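Local coordinates for protein Afp2 (Serratia entomophila, PDB 6RBN) that probably builds the sheath that surrounds the inner tube of the anti-feeding prophage, a phage-tail-like contractile injection system, at residues Asn40-Lys44 with Pro45-Phe49; Ala285-Asp288 with Ser289-Ser293. All coordinates share one frame; numbering follows the deposited sequence.

Contact 1. Residues Asn40-Lys44 with Pro45-Phe49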
ATOM      1  N   ASN C  40      19.826  42.721  97.515  1.00104.26           N
ATOM      2  CA  ASN C  40      20.286  41.336  97.538  1.00104.26           C
ATOM      3  C   ASN C  40      20.026  40.606  96.223  1.00104.26           C
ATOM      4  O   ASN C  40      19.672  39.428  96.222  1.00104.26           O
ATOM      5  CB  ASN C  40      19.667  40.584  98.718  1.00104.26           C
ATOM      6  CG  ASN C  40      18.152  40.663  98.749  1.00104.26           C
ATOM      7  OD1 ASN C  40      17.517  41.207  97.849  1.00104.26           O
ATOM      8  ND2 ASN C  40      17.561  40.117  99.804  1.00104.26           N
ATOM      9  N   THR C  41      20.207  41.289  95.099  1.00102.17           N
ATOM     10  CA  THR C  41      20.146  40.658  93.791  1.00102.17           C
ATOM     11  C   THR C  41      21.497  40.752  93.096  1.00102.17           C
ATOM     12  O   THR C  41      22.315  41.624  93.403  1.00102.17           O
ATOM     13  CB  THR C  41      19.077  41.296  92.898  1.00102.17           C
ATOM     14  OG1 THR C  41      19.352  42.693  92.737  1.00102.17           O
ATOM     15  CG2 THR C  41      17.703  41.112  93.494  1.00102.17           C
ATOM     16  N   ILE C  42      21.723  39.825  92.169  1.00101.20           N
ATOM     17  CA  ILE C  42      22.858  39.917  91.264  1.00101.20           C
ATOM     18  C   ILE C  42      22.657  41.128  90.361  1.00101.20           C
ATOM     19  O   ILE C  42      21.542  41.399  89.897  1.00101.20           O
ATOM     20  CB  ILE C  42      23.010  38.603  90.470  1.00101.20           C
ATOM     21  CG1 ILE C  42      23.411  37.441  91.390  1.00101.20           C
ATOM     22  CG2 ILE C  42      24.043  38.706  89.357  1.00101.20           C
ATOM     23  CD1 ILE C  42      22.277  36.564  91.866  1.00101.20           C
ATOM     24  N   ASN C  43      23.737  41.883  90.118  1.00102.54           N
ATOM     25  CA  ASN C  43      23.694  43.137  89.371  1.00102.54           C
ATOM     26  C   ASN C  43      23.412  42.944  87.874  1.00102.54           C
ATOM     27  O   ASN C  43      23.374  43.934  87.134  1.00102.54           O
ATOM     28  CB  ASN C  43      25.017  43.883  89.578  1.00102.54           C
ATOM     29  CG  ASN C  43      24.895  45.389  89.374  1.00102.54           C
ATOM     30  OD1 ASN C  43      23.810  45.914  89.130  1.00102.54           O
ATOM     31  ND2 ASN C  43      26.018  46.088  89.476  1.00102.54           N
ATOM     32  N   LYS C  44      23.236  41.713  87.401  1.00 98.04           N
ATOM     33  CA  LYS C  44      22.742  41.462  86.058  1.00 98.04           C
ATOM     34  C   LYS C  44      21.321  41.998  85.928  1.00 98.04           C
ATOM     35  O   LYS C  44      20.468  41.668  86.765  1.00 98.04           O
ATOM     36  CB  LYS C  44      22.763  39.968  85.754  1.00 98.04           C
ATOM     37  CG  LYS C  44      24.150  39.379  85.588  1.00 98.04           C
ATOM     38  CD  LYS C  44      24.107  37.862  85.465  1.00 98.04           C
ATOM     39  CE  LYS C  44      24.058  37.395  84.014  1.00 98.04           C
ATOM     40  NZ  LYS C  44      22.749  37.630  83.348  1.00 98.04           N
ATOM     41  N   PRO C  45      21.027  42.824  84.931  1.00 92.40           N
ATOM     42  CA  PRO C  45      19.673  43.376  84.813  1.00 92.40           C
ATOM     43  C   PRO C  45      18.658  42.365  84.305  1.00 92.40           C
ATOM     44  O   PRO C  45      17.483  42.442  84.663  1.00 92.40           O
ATOM     45  CB  PRO C  45      19.856  44.538  83.828  1.00 92.40           C
ATOM     46  CG  PRO C  45      21.035  44.155  83.019  1.00 92.40           C
ATOM     47  CD  PRO C  45      21.950  43.399  83.937  1.00 92.40           C
ATOM     48  N   ILE C  46      19.092  41.421  83.471  1.00 88.43           N
ATOM     49  CA  ILE C  46      18.230  40.381  82.916  1.00 88.43           C
ATOM     50  C   ILE C  46      18.923  39.045  83.132  1.00 88.43           C
ATOM     51  O   ILE C  46      20.077  38.870  82.723  1.00 88.43           O
ATOM     52  CB  ILE C  46      17.947  40.598  81.418  1.00 88.43           C
ATOM     53  CG1 ILE C  46      17.211  41.914  81.177  1.00 88.43           C
ATOM     54  CG2 ILE C  46      17.132  39.446  80.860  1.00 88.43           C
ATOM     55  CD1 ILE C  46      17.183  42.329  79.730  1.00 88.43           C
ATOM     56  N   GLN C  47      18.229  38.103  83.769  1.00 86.90           N
ATOM     57  CA  GLN C  47      18.781  36.778  84.000  1.00 86.90           C
ATOM     58  C   GLN C  47      17.699  35.723  83.824  1.00 86.90           C
ATOM     59  O   GLN C  47      16.517  35.972  84.070  1.00 86.90           O
ATOM     60  CB  GLN C  47      19.436  36.689  85.381  1.00 86.90           C
ATOM     61  CG  GLN C  47      18.539  37.050  86.535  1.00 86.90           C
ATOM     62  CD  GLN C  47      19.293  37.079  87.843  1.00 86.90           C
ATOM     63  OE1 GLN C  47      20.468  36.727  87.898  1.00 86.90           O
ATOM     64  NE2 GLN C  47      18.626  37.519  88.900  1.00 86.90           N
ATOM     65  N   VAL C  48      18.125  34.538  83.386  1.00 83.99           N
ATOM     66  CA  VAL C  48      17.247  33.498  82.865  1.00 83.99           C
ATOM     67  C   VAL C  48      17.351  32.275  83.764  1.00 83.99           C
ATOM     68  O   VAL C  48      18.453  31.771  84.001  1.00 83.99           O
ATOM     69  CB  VAL C  48      17.620  33.130  81.418  1.00 83.99           C
ATOM     70  CG1 VAL C  48      16.700  32.045  80.878  1.00 83.99           C
ATOM     71  CG2 VAL C  48      17.627  34.360  80.529  1.00 83.99           C
ATOM     72  N   PHE C  49      16.206  31.784  84.230  1.00 84.23           N
ATOM     73  CA  PHE C  49      16.137  30.657  85.155  1.00 84.23           C
ATOM     74  C   PHE C  49      15.217  29.600  84.570  1.00 84.23           C
ATOM     75  O   PHE C  49      14.017  29.843  84.414  1.00 84.23           O
ATOM     76  CB  PHE C  49      15.625  31.125  86.516  1.00 84.23           C
ATOM     77  CG  PHE C  49      16.598  31.982  87.264  1.00 84.23           C
ATOM     78  CD1 PHE C  49      17.959  31.785  87.132  1.00 84.23           C
ATOM     79  CD2 PHE C  49      16.152  33.038  88.031  1.00 84.23           C
ATOM     80  CE1 PHE C  49      18.854  32.587  87.804  1.00 84.23           C
ATOM     81  CE2 PHE C  49      17.043  33.845  88.695  1.00 84.23           C
ATOM     82  CZ  PHE C  49      18.393  33.619  88.584  1.00 84.23           C
TER

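Contact 2. Residues Ala285-Asp288 with Ser289-Ser293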
ATOM      1  N   ALA C 285      -4.229  28.711  54.019  1.00 61.04           N
ATOM      2  CA  ALA C 285      -4.399  27.312  54.369  1.00 61.04           C
ATOM      3  C   ALA C 285      -3.507  26.888  55.519  1.00 61.04           C
ATOM      4  O   ALA C 285      -3.781  25.865  56.154  1.00 61.04           O
ATOM      5  CB  ALA C 285      -4.123  26.427  53.161  1.00 61.04           C
ATOM      6  N   ALA C 286      -2.449  27.648  55.798  1.00 61.70           N
ATOM      7  CA  ALA C 286      -1.679  27.452  57.015  1.00 61.70           C
ATOM      8  C   ALA C 286      -2.408  27.981  58.236  1.00 61.70           C
ATOM      9  O   ALA C 286      -2.097  27.565  59.355  1.00 61.70           O
ATOM     10  CB  ALA C 286      -0.318  28.133  56.895  1.00 61.70           C
ATOM     11  N   VAL C 287      -3.364  28.883  58.047  1.00 61.48           N
ATOM     12  CA  VAL C 287      -4.161  29.396  59.154  1.00 61.48           C
ATOM     13  C   VAL C 287      -5.397  28.536  59.379  1.00 61.48           C
ATOM     14  O   VAL C 287      -5.759  28.252  60.523  1.00 61.48           O
ATOM     15  CB  VAL C 287      -4.530  30.867  58.889  1.00 61.48           C
ATOM     16  CG1 VAL C 287      -5.328  31.424  60.032  1.00 61.48           C
ATOM     17  CG2 VAL C 287      -3.285  31.693  58.674  1.00 61.48           C
ATOM     18  N   ASP C 288      -6.048  28.096  58.295  1.00 64.70           N
ATOM     19  CA  ASP C 288      -7.196  27.201  58.417  1.00 64.70           C
ATOM     20  C   ASP C 288      -6.810  25.848  58.995  1.00 64.70           C
ATOM     21  O   ASP C 288      -7.633  25.204  59.649  1.00 64.70           O
ATOM     22  CB  ASP C 288      -7.868  26.996  57.063  1.00 64.70           C
ATOM     23  CG  ASP C 288      -8.669  28.190  56.623  1.00 64.70           C
ATOM     24  OD1 ASP C 288      -9.166  28.924  57.498  1.00 64.70           O
ATOM     25  OD2 ASP C 288      -8.823  28.385  55.400  1.00 64.70           O
ATOM     26  N   SER C 289      -5.579  25.393  58.761  1.00 64.80           N
ATOM     27  CA  SER C 289      -5.133  24.159  59.394  1.00 64.80           C
ATOM     28  C   SER C 289      -4.876  24.365  60.878  1.00 64.80           C
ATOM     29  O   SER C 289      -5.098  23.449  61.674  1.00 64.80           O
ATOM     30  CB  SER C 289      -3.874  23.630  58.712  1.00 64.80           C
ATOM     31  OG  SER C 289      -2.768  24.470  58.974  1.00 64.80           O
ATOM     32  N   TYR C 290      -4.410  25.553  61.265  1.00 64.00           N
ATOM     33  CA  TYR C 290      -4.208  25.843  62.680  1.00 64.00           C
ATOM     34  C   TYR C 290      -5.537  26.029  63.396  1.00 64.00           C
ATOM     35  O   TYR C 290      -5.744  25.487  64.487  1.00 64.00           O
ATOM     36  CB  TYR C 290      -3.333  27.084  62.849  1.00 64.00           C
ATOM     37  CG  TYR C 290      -3.140  27.473  64.296  1.00 64.00           C
ATOM     38  CD1 TYR C 290      -2.305  26.739  65.123  1.00 64.00           C
ATOM     39  CD2 TYR C 290      -3.799  28.569  64.836  1.00 64.00           C
ATOM     40  CE1 TYR C 290      -2.132  27.083  66.446  1.00 64.00           C
ATOM     41  CE2 TYR C 290      -3.633  28.918  66.158  1.00 64.00           C
ATOM     42  CZ  TYR C 290      -2.798  28.173  66.956  1.00 64.00           C
ATOM     43  OH  TYR C 290      -2.628  28.515  68.274  1.00 64.00           O
ATOM     44  N   LEU C 291      -6.447  26.797  62.805  1.00 63.46           N
ATOM     45  CA  LEU C 291      -7.708  27.095  63.469  1.00 63.46           C
ATOM     46  C   LEU C 291      -8.676  25.923  63.471  1.00 63.46           C
ATOM     47  O   LEU C 291      -9.608  25.922  64.278  1.00 63.46           O
ATOM     48  CB  LEU C 291      -8.375  28.305  62.822  1.00 63.46           C
ATOM     49  CG  LEU C 291      -7.669  29.642  63.022  1.00 63.46           C
ATOM     50  CD1 LEU C 291      -8.364  30.730  62.239  1.00 63.46           C
ATOM     51  CD2 LEU C 291      -7.626  29.993  64.489  1.00 63.46           C
ATOM     52  N   HIS C 292      -8.489  24.930  62.600  1.00 67.09           N
ATOM     53  CA  HIS C 292      -9.356  23.760  62.656  1.00 67.09           C
ATOM     54  C   HIS C 292      -8.960  22.836  63.795  1.00 67.09           C
ATOM     55  O   HIS C 292      -9.826  22.275  64.472  1.00 67.09           O
ATOM     56  CB  HIS C 292      -9.318  22.985  61.342  1.00 67.09           C
ATOM     57  CG  HIS C 292     -10.340  21.897  61.257  1.00 67.09           C
ATOM     58  ND1 HIS C 292     -11.645  22.131  60.883  1.00 67.09           N
ATOM     59  CD2 HIS C 292     -10.265  20.578  61.546  1.00 67.09           C
ATOM     60  CE1 HIS C 292     -12.318  20.997  60.911  1.00 67.09           C
ATOM     61  NE2 HIS C 292     -11.505  20.038  61.312  1.00 67.09           N
ATOM     62  N   SER C 293      -7.655  22.656  64.010  1.00 67.11           N
ATOM     63  CA  SER C 293      -7.192  21.838  65.121  1.00 67.11           C
ATOM     64  C   SER C 293      -7.442  22.523  66.452  1.00 67.11           C
ATOM     65  O   SER C 293      -7.583  21.854  67.478  1.00 67.11           O
ATOM     66  CB  SER C 293      -5.707  21.533  64.964  1.00 67.11           C
ATOM     67  OG  SER C 293      -4.940  22.706  65.147  1.00 67.11           O
TER

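Contact 1. Residues Asn40-Lys44 with Pro45-Phe49
I42 and Q47 face each other across the bend that carries the chain into strand 46-49, and their meeting is the more closely packed part of the contact. Q47 is buried. Its CG sits between the backbone N and the carbonyl carbon (chi1 56°), and beyond CG the chain runs straight, which sends the amide back toward the preceding loop. OE1 ends beside the branched base of I42, 4.1 Å from its CB and 4.4 Å from its CD1, a van der Waals approach of an oxygen to an aliphatic side chain. The polar tie of this amide is made by NE2, which is hydrogen-bonded to the hydroxyl of Y59. I42 also touches Y59, so the same tyrosine meets both side chains; I42 further rests on E58 of helix 52-58.

The other side is looser and more open to solvent. Exposed K44 starts with CG anti to its own carbonyl carbon, then bends at chi3 (93°) and again at chi4 (-73°), so that its end curls over the start of the strand. There NZ lies 3.0 Å from the carbonyl O of I46, and it passes 4.0 Å from CB of Q47; the two side chains run at a slant to one another. N43 and P45 are exposed as well. In the strand itself, backbone bonds join Q47 to L84 and F49 to C82 of strand 82-86. The segment is thus the loop-to-strand junction leading into strand 46-49, which is one of the two outermost strands within this chain and runs antiparallel to strand 82-86 in the six-stranded mixed sheet of an alpha/beta domain.

Contact 2. Residues Ala285-Asp288 with Ser289-Ser293
S289, D288 and V287 are the residues most covered by the contact, and each meets the neighbouring helical turn in its own way. S289 turns its hydroxyl back along the helix: OG lies between its backbone N and carbonyl carbon (chi1 69°), 3.3 Å from the carbonyl O of A285 and 3.2 Å from that of A286. The one proton can serve either oxygen, and the geometry of each is weak. The backbone N of S289 also reaches A285 O, at 3.2 Å, approaching from above the carbonyl plane in the regular i to i+4 bond of the helix.

V287 presents CG1 to CD1 of L291 at 3.8 Å. With CG1 anti to the backbone N (chi1 -179°), the two side chains lie alongside each other and point the same way, one turn apart. The straighter backbone bond here, from L291 N to V287 O at 2.8 Å (N-H...O angle 164°), joins the same pair. Helix 277-295 belongs to the C-terminal domain of the phage tail sheath family, and V287 and L291 pack against V311 and I333 of the two-stranded antiparallel sheet, while V287 and Y290 also touch I263 of helix 250-267.

D288 supplies its carbonyl O to H292 N at 3.1 Å, a more bent bond. Its carboxylate is engaged outside the contact: OD1 is hydrogen-bonded to the indole NE1 of W309, and OD2 makes a long, weak ion pair with K284. The chain of Afp1 is met by H292, on its R143, and by A285, on its Q147.

The two contacts sit in separate parts of the chain: their centres are 40 Å apart, their nearest atoms about 23 Å, and they do not touch. They follow one another in sequence, contact 1 closing well before contact 2 opens. Contact 1 belongs to the edge of the mixed sheet, and no other chain of the assembly touches its residues; contact 2 lies on a helix that reaches the Afp1 chain. That division is consistent with a sheath subunit whose C-terminal domain faces the tube. No ligand or catalytic site joins the two, so their link is through the fold of one sheath subunit rather than through a shared pocket.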